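Local coordinates for protein lectin 2 (Agrocybe aegerita, PDB 4TQJ) that binds carbohydrates, recognising N-acetylglucosamine at the non-reducing ends of glycans, as a lectin with a beta-propeller fold, at residues F24-V29 with P391-C396; K58-I63 with V75-A80; F356-T361 with F382-G387; V44-Q49 with D95-V100; I11-R16 with M398-S403. The protein carries 1 engineered substitution. All coordinates share one frame; numbering follows the deposited sequence.

Overall arrangement
The chain closes into a ring of seven antiparallel sheets, the blades of a beta-propeller. Contacts 1 and 5, centres about 19 Å apart, share strand 395-399, the innermost of the blade with strands 20-25, 28-32 and 41-44. Centre to centre, contact 2, in the next blade, lies about 12 Å and contact 3, on the last blade, about 13 Å from contact 1. Contact 4, its centre about 10 Å from that of contact 2, ties the loop leaving the first blade to residues leading into the second's outer strand. In sequence, contact 5 encloses contact 1, which encloses 4, with 2 inside it, and 3. Strand 395-399 pairs with 20-25, so a blade built from both sequence ends closes the ring.

Contact 1: residues F24-V29 with P391-C396; sequences FGLDGV and PETTVC
F24 and V395 lie side by side and point the same way, the phenyl ring passing the isopropyl group with CD2 4.0 Å from V395 CB. F24 CG stands anti to its own carbonyl carbon (chi1 -66°), and V395 O lies at the ring's edge, close to its plane. An aromatic and a beta-branched residue suit this place, because both offer broad apolar flanks to the same side of the sheet, where R61 of the neighbouring blade packs against them. Their backbones form an antiparallel hydrogen-bonded pair: F24 N reaches V395 O at 2.6 Å, and V395 N returns a longer bond to F24 O at 3.2 Å. Past this pair the chains part. L26 slants across both threonines, its CD2 3.5 Å from T393 OG1, while the methyl CG2 of T394 lies 3.8 Å from G25 CA. With CG2 turned to this apolar neighbour, T394 OG1 is bonded instead to A390 O, as is T393 OG1. Where the chains diverge, a water donates to both G25 O and T393 O. Joining an N-terminal to a C-terminal strand within one blade is the "velcro" closure of beta-propellers.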
# COMPACT_ATOMS: atom_id res chain seq x y z
N PHE A 24 -11.43 15.04 6.23
CA PHE A 24 -11.59 15.66 7.53
C PHE A 24 -13.06 16.00 7.68
O PHE A 24 -13.50 17.08 7.30
CB PHE A 24 -10.72 16.91 7.65
CG PHE A 24 -9.25 16.61 7.63
CD1 PHE A 24 -8.54 16.41 8.81
CD2 PHE A 24 -8.58 16.49 6.42
CE1 PHE A 24 -7.18 16.13 8.79
CE2 PHE A 24 -7.23 16.21 6.38
CZ PHE A 24 -6.52 16.03 7.57
N GLY A 25 -13.83 15.05 8.20
CA GLY A 25 -15.27 15.19 8.30
C GLY A 25 -15.65 16.00 9.52
O GLY A 25 -14.78 16.52 10.23
N LEU A 26 -16.95 16.09 9.79
CA LEU A 26 -17.44 16.88 10.91
C LEU A 26 -17.04 16.29 12.26
O LEU A 26 -16.84 17.02 13.22
CB LEU A 26 -18.96 17.00 10.83
CG LEU A 26 -19.49 17.70 9.58
CD1 LEU A 26 -21.03 17.57 9.50
CD2 LEU A 26 -19.03 19.17 9.55
N ASP A 27 -16.93 14.97 12.33
CA ASP A 27 -16.71 14.30 13.61
C ASP A 27 -15.31 13.70 13.72
O ASP A 27 -15.00 12.99 14.68
CB ASP A 27 -17.77 13.22 13.85
CG ASP A 27 -19.20 13.75 13.77
OD1 ASP A 27 -19.46 14.91 14.17
OD2 ASP A 27 -20.08 13.00 13.32
N GLY A 28 -14.47 13.98 12.74
CA GLY A 28 -13.10 13.49 12.78
C GLY A 28 -12.62 13.04 11.42
O GLY A 28 -13.33 13.16 10.43
N VAL A 29 -11.41 12.50 11.40
CA VAL A 29 -10.76 12.07 10.17
C VAL A 29 -11.33 10.73 9.70
O VAL A 29 -11.26 9.72 10.41
CB VAL A 29 -9.25 11.93 10.40
CG1 VAL A 29 -8.52 11.62 9.09
CG2 VAL A 29 -8.71 13.20 11.04
N PRO A 391 -18.05 21.89 1.93
CA PRO A 391 -16.72 22.49 1.74
C PRO A 391 -16.41 23.54 2.79
O PRO A 391 -15.25 23.79 3.07
CB PRO A 391 -16.83 23.13 0.35
CG PRO A 391 -17.81 22.25 -0.37
CD PRO A 391 -18.84 21.88 0.68
N GLU A 392 -17.44 24.15 3.38
CA GLU A 392 -17.22 25.16 4.42
C GLU A 392 -16.69 24.57 5.73
O GLU A 392 -16.02 25.26 6.51
CB GLU A 392 -18.51 25.94 4.70
CG GLU A 392 -18.95 26.83 3.57
CD GLU A 392 -19.68 26.07 2.47
OE1 GLU A 392 -20.12 24.92 2.71
OE2 GLU A 392 -19.81 26.63 1.36
N THR A 393 -16.99 23.30 5.97
CA THR A 393 -16.80 22.69 7.28
C THR A 393 -15.95 21.41 7.23
O THR A 393 -15.52 20.91 8.27
CB THR A 393 -18.17 22.32 7.87
OG1 THR A 393 -18.87 21.51 6.94
CG2 THR A 393 -18.98 23.58 8.12
N THR A 394 -15.73 20.88 6.04
CA THR A 394 -14.95 19.65 5.87
C THR A 394 -13.85 19.88 4.84
O THR A 394 -13.95 20.79 4.03
CB THR A 394 -15.81 18.48 5.41
OG1 THR A 394 -16.43 18.80 4.15
CG2 THR A 394 -16.89 18.15 6.45
N VAL A 395 -12.82 19.05 4.88
CA VAL A 395 -11.77 19.02 3.87
C VAL A 395 -11.64 17.58 3.40
O VAL A 395 -11.64 16.66 4.21
CB VAL A 395 -10.41 19.45 4.46
CG1 VAL A 395 -9.35 19.53 3.35
CG2 VAL A 395 -10.54 20.76 5.19
N CYS A 396 -11.56 17.38 2.09
CA CYS A 396 -11.28 16.05 1.55
C CYS A 396 -10.13 16.11 0.58
O CYS A 396 -10.03 17.02 -0.24
CB CYS A 396 -12.47 15.50 0.78
SG CYS A 396 -13.82 15.03 1.79
O HOH W 1 -14.11 19.22 9.70

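Contact 2: residues K58-I63 with V75-A80; sequences KHVRLI and VGFGNA
H59 and N79 meet through their polar ends: H59 NE2 donates to N79 OD1 at 2.9 Å, the acceptor lying close to the imidazole plane, whereas the N-H stands above the plane of the amide, which is turned 57° from the ring. The other ring nitrogen, ND1, is bonded to the backbone N of L55. Histidine suits a buried spot where one nitrogen must give and the other receive, a pattern consistent with the neutral ring protonated at NE2. K58 CB lies over the centre of one face of the imidazole, and the ammonium end of K58 is engaged in a cation-pi contact with Y106. Strands 60-64 and 73-77 are the innermost pair of a propeller blade and form a beta hairpin. Most of their facing backbone groups pair directly: F77 N gives V60 O a straight bond of 2.7 Å, and L62 and V75 exchange bonds at both N-H groups. The return bond from V60 N to F77 O, 3.3 Å, is weak. Beyond F77, before strand 60-64 begins, a water donates to both K58 O and G78 O, two acceptors that could not pair directly. V60 CG1 packs 3.7 Å from F77 CD2, while L62 CD1 approaches CE2 of the same ring. G76 faces R61 in the non-hydrogen-bonded pair, its CA meeting V60 O in a CA-H...O contact, and R61 NH1 is bonded to F47 O.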
# COMPACT_ATOMS: atom_id res chain seq x y z
N LYS A 58 -9.43 29.03 9.74
CA LYS A 58 -8.31 29.32 10.62
C LYS A 58 -7.19 28.28 10.59
O LYS A 58 -6.07 28.57 11.00
CB LYS A 58 -8.78 29.47 12.07
CG LYS A 58 -9.72 30.64 12.31
CD LYS A 58 -10.17 30.70 13.78
CE LYS A 58 -8.99 30.74 14.74
NZ LYS A 58 -9.36 31.19 16.12
N HIS A 59 -7.50 27.08 10.12
CA HIS A 59 -6.56 25.98 10.22
C HIS A 59 -6.29 25.30 8.89
O HIS A 59 -7.06 25.43 7.94
CB HIS A 59 -7.05 24.96 11.25
CG HIS A 59 -7.51 25.58 12.53
ND1 HIS A 59 -8.82 25.53 12.95
CD2 HIS A 59 -6.83 26.28 13.47
CE1 HIS A 59 -8.93 26.17 14.10
NE2 HIS A 59 -7.74 26.64 14.44
N VAL A 60 -5.19 24.56 8.85
CA VAL A 60 -4.74 23.84 7.67
C VAL A 60 -4.64 22.36 8.04
O VAL A 60 -4.01 22.00 9.05
CB VAL A 60 -3.37 24.39 7.19
CG1 VAL A 60 -2.79 23.54 6.07
CG2 VAL A 60 -3.52 25.82 6.74
N ARG A 61 -5.25 21.50 7.23
CA ARG A 61 -5.24 20.06 7.51
C ARG A 61 -4.77 19.23 6.31
O ARG A 61 -5.37 19.28 5.23
CB ARG A 61 -6.62 19.62 7.98
CG ARG A 61 -6.93 20.04 9.42
CD ARG A 61 -8.41 19.92 9.75
NE ARG A 61 -9.19 21.00 9.15
CZ ARG A 61 -10.51 21.11 9.24
NH1 ARG A 61 -11.20 20.19 9.92
NH2 ARG A 61 -11.15 22.12 8.66
N LEU A 62 -3.69 18.47 6.51
CA LEU A 62 -3.01 17.79 5.41
C LEU A 62 -2.61 16.36 5.77
O LEU A 62 -2.88 15.89 6.88
CB LEU A 62 -1.76 18.58 5.00
CG LEU A 62 -1.97 20.05 4.55
CD1 LEU A 62 -0.64 20.78 4.47
CD2 LEU A 62 -2.72 20.13 3.22
N ILE A 63 -1.99 15.66 4.82
CA ILE A 63 -1.41 14.34 5.03
C ILE A 63 0.02 14.37 4.52
O ILE A 63 0.28 14.82 3.40
CB ILE A 63 -2.13 13.25 4.23
CG1 ILE A 63 -3.59 13.14 4.64
CG2 ILE A 63 -1.44 11.90 4.42
CD1 ILE A 63 -3.80 12.14 5.75
N VAL A 75 -1.69 15.69 9.62
CA VAL A 75 -1.04 16.89 10.12
C VAL A 75 -2.02 18.05 10.12
O VAL A 75 -2.67 18.33 9.11
CB VAL A 75 0.18 17.27 9.27
CG1 VAL A 75 0.89 18.45 9.90
CG2 VAL A 75 1.13 16.08 9.09
N GLY A 76 -2.15 18.71 11.27
CA GLY A 76 -3.03 19.85 11.41
C GLY A 76 -2.28 21.06 11.90
O GLY A 76 -1.52 20.98 12.87
N PHE A 77 -2.48 22.19 11.22
CA PHE A 77 -1.92 23.46 11.67
C PHE A 77 -3.00 24.15 12.48
O PHE A 77 -3.87 24.81 11.91
CB PHE A 77 -1.48 24.33 10.48
CG PHE A 77 -0.31 23.77 9.72
CD1 PHE A 77 0.97 24.27 9.91
CD2 PHE A 77 -0.49 22.73 8.82
CE1 PHE A 77 2.05 23.76 9.21
CE2 PHE A 77 0.59 22.19 8.12
CZ PHE A 77 1.87 22.71 8.32
N GLY A 78 -2.96 23.96 13.80
CA GLY A 78 -3.98 24.50 14.70
C GLY A 78 -3.69 25.91 15.16
O GLY A 78 -3.02 26.67 14.46
N ASN A 79 -4.20 26.27 16.33
CA ASN A 79 -4.00 27.61 16.89
C ASN A 79 -2.62 27.76 17.51
O ASN A 79 -1.90 28.72 17.24
CB ASN A 79 -5.08 27.93 17.93
CG ASN A 79 -6.46 28.06 17.32
OD1 ASN A 79 -6.62 28.61 16.23
ND2 ASN A 79 -7.47 27.56 18.02
N ALA A 80 -2.23 26.80 18.34
CA ALA A 80 -1.01 26.91 19.13
C ALA A 80 0.19 26.26 18.45
O ALA A 80 1.31 26.35 18.94
CB ALA A 80 -1.21 26.32 20.52
O HOH W 2 -3.56 27.91 11.89

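Contact 3: residues F356-T361 with F382-G387; sequences FGEKET and FSFSGG
In F356, chi1 of -61° sets CG beside the backbone N and chi2 of -7° turns one ring face to F382 CB, while F384 CG is anti to its backbone N (chi1 178°), on the side where E358 lies alongside. The first segment is the turn of a hairpin in the last propeller blade, joining strands 352-356 and 361-364; the second belongs to the linker crossing to the closing blade. Over the centre of the F356 ring sits F382 CB, a CH-pi contact 3.9 Å from the centroid. The two phenyl rings are near parallel but slid apart, with little overlap, so the closer packing is by the methylene. Two backbone bonds tie linker to turn: F384 N to G357 O, 2.8 Å, and S385 N to E358 O, 2.7 Å. G357 fits because a CB there would clash with E360 O, the acceptor of G357 N across the turn. S383 is small enough to tuck in, its CB 3.4 Å from E360 N. E358 OE1, which is bonded to H338 NE2, also lies 3.7 Å from F384 CD2. A water donates to K359 O and is hydrogen-bonded to S385 OG. G387 N, bonded to F384 O, stands 3.5 Å above the centre of the F384 ring.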
# COMPACT_ATOMS: atom_id res chain seq x y z
N PHE A 356 -17.19 13.27 -5.80
CA PHE A 356 -18.05 13.19 -4.63
C PHE A 356 -19.29 14.03 -4.92
O PHE A 356 -19.24 15.26 -4.82
CB PHE A 356 -17.34 13.72 -3.38
CG PHE A 356 -16.07 12.96 -3.01
CD1 PHE A 356 -15.70 11.80 -3.67
CD2 PHE A 356 -15.25 13.42 -1.99
CE1 PHE A 356 -14.53 11.12 -3.32
CE2 PHE A 356 -14.08 12.75 -1.65
CZ PHE A 356 -13.72 11.60 -2.32
N GLY A 357 -20.38 13.38 -5.29
CA GLY A 357 -21.58 14.06 -5.76
C GLY A 357 -22.57 14.46 -4.68
O GLY A 357 -22.22 14.58 -3.51
N GLU A 358 -23.82 14.69 -5.08
CA GLU A 358 -24.85 15.13 -4.15
C GLU A 358 -25.14 14.04 -3.11
O GLU A 358 -25.16 14.31 -1.92
CB GLU A 358 -26.14 15.50 -4.89
CG GLU A 358 -27.18 16.20 -4.03
CD GLU A 358 -26.82 17.64 -3.72
OE1 GLU A 358 -25.73 18.10 -4.08
OE2 GLU A 358 -27.66 18.33 -3.10
N LYS A 359 -25.34 12.82 -3.59
CA LYS A 359 -25.74 11.71 -2.73
C LYS A 359 -24.88 10.46 -2.96
O LYS A 359 -24.99 9.48 -2.22
CB LYS A 359 -27.21 11.34 -2.99
CG LYS A 359 -28.12 12.55 -3.20
CD LYS A 359 -28.04 13.56 -2.04
CE LYS A 359 -28.98 13.20 -0.91
NZ LYS A 359 -30.40 13.11 -1.36
N GLU A 360 -24.04 10.51 -3.99
CA GLU A 360 -23.19 9.39 -4.35
C GLU A 360 -21.77 9.82 -4.71
O GLU A 360 -21.56 10.91 -5.23
CB GLU A 360 -23.78 8.66 -5.56
CG GLU A 360 -24.92 7.72 -5.27
CD GLU A 360 -25.28 6.90 -6.49
OE1 GLU A 360 -25.76 7.49 -7.48
OE2 GLU A 360 -25.07 5.67 -6.47
N THR A 361 -20.82 8.94 -4.45
CA THR A 361 -19.46 9.07 -4.96
C THR A 361 -19.32 8.20 -6.21
O THR A 361 -19.45 6.98 -6.13
CB THR A 361 -18.43 8.65 -3.92
OG1 THR A 361 -18.36 9.64 -2.89
CG2 THR A 361 -17.05 8.48 -4.56
N PHE A 382 -18.82 9.96 1.56
CA PHE A 382 -18.05 11.11 1.07
C PHE A 382 -18.83 12.10 0.21
O PHE A 382 -18.36 13.21 -0.02
CB PHE A 382 -16.74 10.69 0.39
CG PHE A 382 -15.82 9.91 1.28
CD1 PHE A 382 -15.14 10.54 2.31
CD2 PHE A 382 -15.66 8.55 1.11
CE1 PHE A 382 -14.30 9.83 3.14
CE2 PHE A 382 -14.83 7.83 1.94
CZ PHE A 382 -14.14 8.47 2.95
N SER A 383 -20.01 11.71 -0.24
CA SER A 383 -20.88 12.62 -1.00
C SER A 383 -21.35 13.79 -0.14
O SER A 383 -21.37 13.71 1.09
CB SER A 383 -22.09 11.87 -1.56
OG SER A 383 -22.92 11.42 -0.51
N PHE A 384 -21.72 14.88 -0.79
CA PHE A 384 -22.19 16.08 -0.11
C PHE A 384 -23.27 15.77 0.92
O PHE A 384 -23.23 16.26 2.05
CB PHE A 384 -22.70 17.11 -1.12
CG PHE A 384 -23.25 18.35 -0.50
CD1 PHE A 384 -22.42 19.25 0.16
CD2 PHE A 384 -24.60 18.64 -0.58
CE1 PHE A 384 -22.95 20.40 0.74
CE2 PHE A 384 -25.13 19.78 -0.01
CZ PHE A 384 -24.30 20.67 0.65
N SER A 385 -24.23 14.94 0.53
CA SER A 385 -25.24 14.43 1.47
C SER A 385 -25.82 15.55 2.32
O SER A 385 -25.74 15.52 3.55
CB SER A 385 -24.64 13.37 2.37
OG SER A 385 -24.34 12.20 1.64
N GLY A 386 -26.38 16.56 1.64
CA GLY A 386 -27.10 17.64 2.29
C GLY A 386 -26.26 18.50 3.22
O GLY A 386 -26.80 19.34 3.93
N GLY A 387 -24.95 18.31 3.23
CA GLY A 387 -24.10 19.12 4.09
C GLY A 387 -23.09 18.34 4.92
O GLY A 387 -22.14 18.92 5.46
O HOH W 3 -25.93 10.40 0.37

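Contact 4: residues V44-Q49 with D95-V100; sequences VKNFAQ and DPPKMV
F47 turns its ring atoms CE2 and CZ to P97, with CZ 3.6 Å from P97 CB; the pyrrolidine comes at the ring obliquely, and the ring and the proline pass in opposing directions. The same ring meets the W54 ring, their planes about 40° apart. The N46 side chain runs at about a right angle to P97, its ND2 3.6 Å from P97 CD. On its other branch, OD1 takes F47 N in the amide plane, on a lone pair, at 2.7 Å, and is also bonded to W54 NE1; these two donors fix the rotation of the amide. The D95 carboxylate is met from above its plane, 60° out of it, by K45 N, which donates to OD2 at 3.0 Å. V44 CG1 lies beside the carboxylate, 3.8 Å from D95 CG. In the propeller, residues 44-49 leave the outermost strand of the closing blade, and 95-100 lead into the outermost strand of the next, so the contact joins neighbouring blades at the rim. Proline suits its place by offering a rigid apolar ring to both an aromatic and an amide. K45 NZ stays 6.0 Å from D95 OD2, and the carboxylate is bonded to a backbone N-H; the lysine's charge may add a mild long-range attraction, but there is no salt bridge.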
# COMPACT_ATOMS: atom_id res chain seq x y z
N VAL A 44 -9.54 8.99 13.57
CA VAL A 44 -9.12 9.92 14.63
C VAL A 44 -10.23 10.89 14.97
O VAL A 44 -10.72 11.62 14.09
CB VAL A 44 -7.89 10.76 14.19
CG1 VAL A 44 -7.53 11.78 15.26
CG2 VAL A 44 -6.71 9.86 13.88
N LYS A 45 -10.63 10.92 16.24
CA LYS A 45 -11.67 11.83 16.70
C LYS A 45 -11.06 13.19 17.04
O LYS A 45 -10.97 13.58 18.21
CB LYS A 45 -12.40 11.26 17.91
CG LYS A 45 -13.33 10.10 17.56
CD LYS A 45 -13.91 9.43 18.81
CE LYS A 45 -15.03 8.45 18.45
NZ LYS A 45 -14.60 7.44 17.44
N ASN A 46 -10.64 13.90 16.00
CA ASN A 46 -10.01 15.18 16.16
C ASN A 46 -9.83 15.79 14.76
O ASN A 46 -10.29 15.21 13.78
CB ASN A 46 -8.67 15.02 16.88
CG ASN A 46 -8.30 16.25 17.70
OD1 ASN A 46 -8.44 17.38 17.25
ND2 ASN A 46 -7.82 16.03 18.93
N PHE A 47 -9.20 16.95 14.66
CA PHE A 47 -9.00 17.60 13.36
C PHE A 47 -10.31 17.89 12.64
O PHE A 47 -10.36 17.88 11.42
CB PHE A 47 -8.14 16.71 12.46
CG PHE A 47 -6.78 16.44 13.00
CD1 PHE A 47 -5.80 17.43 12.98
CD2 PHE A 47 -6.45 15.20 13.53
CE1 PHE A 47 -4.52 17.18 13.47
CE2 PHE A 47 -5.19 14.94 14.02
CZ PHE A 47 -4.22 15.94 13.99
N ALA A 48 -11.37 18.16 13.40
CA ALA A 48 -12.70 18.23 12.81
C ALA A 48 -13.54 19.41 13.32
O ALA A 48 -13.27 19.96 14.39
CB ALA A 48 -13.44 16.92 13.06
N GLN A 49 -14.55 19.78 12.53
CA GLN A 49 -15.48 20.85 12.88
C GLN A 49 -16.07 20.62 14.27
O GLN A 49 -16.18 21.54 15.08
CB GLN A 49 -16.62 20.89 11.86
CG GLN A 49 -17.63 22.02 12.08
CD GLN A 49 -17.09 23.37 11.64
OE1 GLN A 49 -16.07 23.46 10.96
NE2 GLN A 49 -17.79 24.43 12.03
N ASP A 95 -4.32 8.65 18.26
CA ASP A 95 -5.40 9.51 18.72
C ASP A 95 -5.45 9.42 20.24
O ASP A 95 -5.66 8.34 20.79
CB ASP A 95 -6.74 9.06 18.11
CG ASP A 95 -7.92 9.89 18.58
OD1 ASP A 95 -7.70 10.99 19.13
OD2 ASP A 95 -9.08 9.45 18.39
N PRO A 96 -5.26 10.56 20.94
CA PRO A 96 -5.13 11.92 20.39
C PRO A 96 -3.79 12.16 19.69
O PRO A 96 -2.83 11.42 19.94
CB PRO A 96 -5.23 12.81 21.63
CG PRO A 96 -4.72 11.96 22.73
CD PRO A 96 -5.14 10.55 22.40
N PRO A 97 -3.74 13.18 18.83
CA PRO A 97 -2.50 13.52 18.11
C PRO A 97 -1.50 14.19 19.05
O PRO A 97 -1.86 14.60 20.15
CB PRO A 97 -2.99 14.50 17.05
CG PRO A 97 -4.17 15.16 17.67
CD PRO A 97 -4.84 14.11 18.51
N LYS A 98 -0.25 14.31 18.61
CA LYS A 98 0.80 14.94 19.41
C LYS A 98 1.24 16.27 18.81
O LYS A 98 1.42 16.38 17.60
CB LYS A 98 2.00 14.00 19.52
CG LYS A 98 3.10 14.48 20.46
CD LYS A 98 4.26 13.49 20.49
CE LYS A 98 5.42 14.01 21.33
NZ LYS A 98 6.62 13.13 21.21
N MET A 99 1.41 17.29 19.66
CA MET A 99 1.85 18.60 19.19
C MET A 99 3.37 18.61 19.02
O MET A 99 4.11 18.50 19.99
CB MET A 99 1.42 19.71 20.15
CG MET A 99 1.88 21.09 19.75
SD MET A 99 1.51 22.34 21.00
CE MET A 99 2.29 21.61 22.43
N VAL A 100 3.82 18.77 17.78
CA VAL A 100 5.23 18.62 17.43
C VAL A 100 5.98 19.95 17.34
O VAL A 100 7.21 19.96 17.26
CB VAL A 100 5.39 17.84 16.11
CG1 VAL A 100 4.71 16.49 16.20
CG2 VAL A 100 4.82 18.64 14.93

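Contact 5: residues I11-R16 with M398-S403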
# COMPACT_ATOMS: atom_id res chain seq x y z
N ILE A 11 -1.09 18.39 -1.50
CA ILE A 11 -0.71 17.00 -1.25
C ILE A 11 -0.44 16.27 -2.56
O ILE A 11 -1.38 15.98 -3.32
CB ILE A 11 -1.82 16.22 -0.51
CG1 ILE A 11 -2.17 16.91 0.81
CG2 ILE A 11 -1.38 14.79 -0.25
CD1 ILE A 11 -3.36 16.32 1.51
N PRO A 12 0.83 15.97 -2.84
CA PRO A 12 1.17 15.24 -4.06
C PRO A 12 0.56 13.84 -4.01
O PRO A 12 0.53 13.22 -2.95
CB PRO A 12 2.70 15.15 -4.00
CG PRO A 12 3.12 16.19 -3.03
CD PRO A 12 2.02 16.24 -2.01
N VAL A 13 0.05 13.38 -5.14
CA VAL A 13 -0.51 12.06 -5.26
C VAL A 13 0.29 11.37 -6.36
O VAL A 13 0.58 11.97 -7.40
CB VAL A 13 -1.99 12.12 -5.64
CG1 VAL A 13 -2.54 10.72 -5.87
CG2 VAL A 13 -2.80 12.86 -4.56
N ALA A 14 0.67 10.12 -6.14
CA ALA A 14 1.51 9.42 -7.11
C ALA A 14 0.78 9.28 -8.44
O ALA A 14 -0.42 8.99 -8.47
CB ALA A 14 1.90 8.07 -6.56
N SER A 15 1.49 9.51 -9.55
CA SER A 15 0.91 9.38 -10.88
C SER A 15 0.58 7.92 -11.22
O SER A 15 -0.28 7.64 -12.06
CB SER A 15 1.82 10.00 -11.94
OG SER A 15 2.86 9.12 -12.33
N ARG A 16 1.25 7.00 -10.54
CA ARG A 16 0.98 5.58 -10.72
C ARG A 16 0.80 4.99 -9.33
O ARG A 16 1.74 4.93 -8.55
CB ARG A 16 2.14 4.90 -11.46
CG ARG A 16 1.88 3.45 -11.85
CD ARG A 16 2.99 2.85 -12.71
NE ARG A 16 2.81 1.40 -12.81
CZ ARG A 16 2.33 0.77 -13.86
NH1 ARG A 16 2.02 1.45 -14.96
NH2 ARG A 16 2.17 -0.56 -13.83
N MET A 398 -7.46 13.39 -1.92
CA MET A 398 -6.91 12.10 -2.29
C MET A 398 -5.45 12.09 -1.83
O MET A 398 -4.79 13.13 -1.86
CB MET A 398 -7.00 11.87 -3.80
CG MET A 398 -8.43 11.95 -4.36
SD MET A 398 -9.59 10.77 -3.62
CE MET A 398 -8.80 9.20 -3.96
N ALA A 399 -4.97 10.93 -1.38
CA ALA A 399 -3.57 10.78 -0.96
C ALA A 399 -3.17 9.31 -0.99
O ALA A 399 -4.02 8.44 -0.87
CB ALA A 399 -3.37 11.35 0.44
N ASN A 400 -1.88 9.04 -1.17
CA ASN A 400 -1.39 7.67 -1.06
C ASN A 400 -0.91 7.41 0.36
O ASN A 400 0.18 7.81 0.76
CB ASN A 400 -0.28 7.39 -2.08
CG ASN A 400 -0.68 7.79 -3.50
OD1 ASN A 400 -0.47 8.92 -3.91
ND2 ASN A 400 -1.25 6.85 -4.24
N LEU A 401 -1.76 6.77 1.14
CA LEU A 401 -1.43 6.50 2.53
C LEU A 401 -0.17 5.66 2.64
O LEU A 401 0.63 5.84 3.54
CB LEU A 401 -2.61 5.82 3.21
CG LEU A 401 -3.76 6.81 3.33
CD1 LEU A 401 -5.02 6.13 3.79
CD2 LEU A 401 -3.35 7.92 4.29
N ASP A 402 0.01 4.75 1.69
CA ASP A 402 1.22 3.96 1.59
C ASP A 402 2.10 4.47 0.45
O ASP A 402 1.98 4.02 -0.69
CB ASP A 402 0.86 2.48 1.39
CG ASP A 402 0.31 1.84 2.65
OD1 ASP A 402 0.95 1.96 3.72
OD2 ASP A 402 -0.77 1.20 2.58
N SER A 403 2.98 5.42 0.75
CA SER A 403 3.90 5.95 -0.26
C SER A 403 5.34 5.50 -0.02
O SER A 403 6.06 5.13 -0.96
CB SER A 403 3.83 7.47 -0.30
OG SER A 403 5.00 8.04 0.27
O HOH W 4 -3.96 15.59 -2.97
O HOH W 5 -0.17 11.30 -1.19
O HOH W 6 -1.99 7.12 -7.06
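The closing strand of the propeller, 395-399, is flanked at its end by the loop 11-16, and V13 with A14 meets N400 there. N400 CG stands anti to its carbonyl carbon (chi1 -51°), directed at the loop, and OD1 accepts A14 N at 2.8 Å in a nearly straight bond, the donor tilted 31° from the carbonyl plane. V13 crosses the asparagine at about a right angle and straddles the strand end: CG1 touches N400 OD1 at 3.4 Å and CG2 touches M398 O, also at 3.4 Å. A beta-branched residue suits the place because its two methyls can reach two neighbours at once. Further back, I11 CG2 rests 4.0 Å from A399 CB, a small partner that lets the loop come near. This loop connects strand 4-5, which is added to the blade of strand 173-177, with strand 20-25, which pairs with 395-399 in the blade that closes the ring. The run from residue 11 to 14 lies at 57° to residues 398-400. Two waters link the backbones: one donates to both I11 O, at 2.6 Å, and M398 O; the other donates to P12 O and accepts from N400 N, 2.8 Å away. A third donates to backbone A14 O and accepts from N400 ND2 at 2.9 Å, so both branches of the amide are bonded, one directly and one through water. Asparagine is apt here, pairing an acceptor with a donor on one flat group. At the far end of the loop R16 NH2 is hydrogen-bonded to the backbone O of N91 of the second subunit.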